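Local coordinates for putative isomerase YbhH (Escherichia coli, PDB 6OTV) that belongs to the PrpF family and probably acts as an isomerase, on a substrate that the structure alone does not show, at the interface of chains A and B. Coordinates in Å, arbitrary orientation; residue numbers count along the deposited sequence, not the author numbering. Chains: chain A/B, Putative isomerase YbhH.

The interface of chains A and B. Residues chain A 70, 118, 120; chain B 70, 72, 118, 120.
A:Arg120 and B:Arg120 run antiparallel alongside each other across the two-fold axis, a worked example of like charges packed together, probably offset by the backbone carbonyls at their edges, with a carboxylate nearby. Their guanidinium groups stack with planes 20° apart, and CD of B:Arg120 lies over the face of the A:Arg120 guanidinium, toward its rim, 3.9 Å from its CZ. Each arginine side chain turns at chi2 (-88° in A:Arg120), which folds the guanidinium alongside its twin. The tip then reaches a backbone oxygen of the opposite subunit: NH1 of A:Arg120 donates to O of B:Arg70 at 3.2 Å, and the twin bond repeats it. NH1 comes in tilted from the carbonyl plane, NH2 adds a weak second bond, and together they probably fix the rotation of the stacked groups.

Beside this core, A:Arg118 meets B:Asp72 tip to tip in an end-on salt bridge, the guanidinium and carboxylate planes 41° apart. Its NH2 takes the syn lone pair of OD1 at 2.8 Å, while NH1 approaches OD2 from above the carboxylate plane. From the opposite face, the backbone N of B:Arg120 donates to OD2 at 2.7 Å, tying the carboxylate to the strand that carries the stacked arginine.

The water-linked side is looser: NH1 of A:Arg118 reaches O of B:Arg118 through a water, and the reciprocal link uses another. Repeated by symmetry, the patch ties strand 116-123 of each subunit to its twin and to the other's loop, and likely steadies the dimer seen in the crystal.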
loop_
_atom_site.group_PDB
_atom_site.type_symbol
_atom_site.label_atom_id
_atom_site.label_comp_id
_atom_site.label_asym_id
_atom_site.label_seq_id
_atom_site.Cartn_x
_atom_site.Cartn_y
_atom_site.Cartn_z
ATOM N N ARG A 70 0.383 -3.255 -5.256
ATOM C CA ARG A 70 0.684 -2.237 -4.261
ATOM C C ARG A 70 2.177 -2.026 -4.046
ATOM O O ARG A 70 2.557 -1.045 -3.395
ATOM C CB ARG A 70 0.016 -2.600 -2.930
ATOM C CG ARG A 70 -1.503 -2.615 -3.003
ATOM C CD ARG A 70 -2.120 -3.328 -1.813
ATOM N NE ARG A 70 -1.756 -4.740 -1.782
ATOM C CZ ARG A 70 -2.225 -5.614 -0.899
ATOM N NH1 ARG A 70 -3.084 -5.222 0.034
ATOM N NH2 ARG A 70 -1.836 -6.882 -0.949
ATOM N N ARG A 118 11.935 6.507 -4.086
ATOM C CA ARG A 118 11.094 5.678 -3.233
ATOM C C ARG A 118 10.922 4.305 -3.867
ATOM O O ARG A 118 10.655 4.199 -5.068
ATOM C CB ARG A 118 9.732 6.342 -3.025
ATOM C CG ARG A 118 9.807 7.758 -2.476
ATOM C CD ARG A 118 8.433 8.411 -2.414
ATOM N NE ARG A 118 7.586 7.837 -1.372
ATOM C CZ ARG A 118 6.339 8.226 -1.122
ATOM N NH1 ARG A 118 5.785 9.193 -1.845
ATOM N NH2 ARG A 118 5.644 7.648 -0.149
ATOM N N ARG A 120 8.831 0.713 -3.146
ATOM C CA ARG A 120 7.840 -0.038 -2.385
ATOM C C ARG A 120 8.187 -1.522 -2.435
ATOM O O ARG A 120 8.160 -2.138 -3.507
ATOM C CB ARG A 120 6.442 0.214 -2.944
ATOM C CG ARG A 120 5.908 1.593 -2.619
ATOM C CD ARG A 120 5.189 1.580 -1.287
ATOM N NE ARG A 120 4.975 2.923 -0.767
ATOM C CZ ARG A 120 3.923 3.278 -0.039
ATOM N NH1 ARG A 120 2.979 2.388 0.241
ATOM N NH2 ARG A 120 3.809 4.524 0.399
ATOM N N ARG B 70 0.046 3.655 4.971
ATOM C CA ARG B 70 0.328 3.207 3.618
ATOM C C ARG B 70 0.175 4.305 2.574
ATOM O O ARG B 70 0.576 4.100 1.424
ATOM C CB ARG B 70 -0.580 2.026 3.257
ATOM C CG ARG B 70 -0.333 0.789 4.107
ATOM C CD ARG B 70 -1.503 -0.177 4.040
ATOM N NE ARG B 70 -2.726 0.425 4.563
ATOM C CZ ARG B 70 -3.890 -0.209 4.654
ATOM N NH1 ARG B 70 -3.995 -1.470 4.256
ATOM N NH2 ARG B 70 -4.952 0.419 5.145
ATOM N N ASP B 72 0.343 8.703 1.467
ATOM C CA ASP B 72 0.934 10.002 1.763
ATOM C C ASP B 72 -0.134 11.020 2.143
ATOM O O ASP B 72 -0.010 11.704 3.162
ATOM C CB ASP B 72 1.741 10.511 0.562
ATOM C CG ASP B 72 2.808 9.528 0.108
ATOM O OD1 ASP B 72 3.435 8.875 0.969
ATOM O OD2 ASP B 72 3.019 9.405 -1.118
ATOM N N ARG B 118 6.093 10.749 -6.983
ATOM C CA ARG B 118 5.048 9.783 -6.678
ATOM C C ARG B 118 4.259 10.250 -5.461
ATOM O O ARG B 118 4.842 10.682 -4.462
ATOM C CB ARG B 118 5.656 8.404 -6.418
ATOM C CG ARG B 118 6.539 7.891 -7.542
ATOM C CD ARG B 118 7.213 6.576 -7.170
ATOM N NE ARG B 118 6.281 5.452 -7.149
ATOM C CZ ARG B 118 6.628 4.198 -6.877
ATOM N NH1 ARG B 118 7.891 3.904 -6.595
ATOM N NH2 ARG B 118 5.712 3.236 -6.886
ATOM N N ARG B 120 1.145 8.846 -2.985
ATOM C CA ARG B 120 0.237 7.785 -2.569
ATOM C C ARG B 120 -1.020 8.410 -1.974
ATOM O O ARG B 120 -0.955 9.084 -0.940
ATOM C CB ARG B 120 0.924 6.869 -1.560
ATOM C CG ARG B 120 1.996 5.995 -2.179
ATOM C CD ARG B 120 1.396 4.692 -2.661
ATOM N NE ARG B 120 2.253 4.011 -3.620
ATOM C CZ ARG B 120 2.296 2.692 -3.773
ATOM N NH1 ARG B 120 1.540 1.911 -3.015
ATOM N NH2 ARG B 120 3.104 2.156 -4.677
HETATM O O HOH W 1 10.326 5.802 -7.034
HETATM O O HOH W 2 7.307 11.127 -3.769
#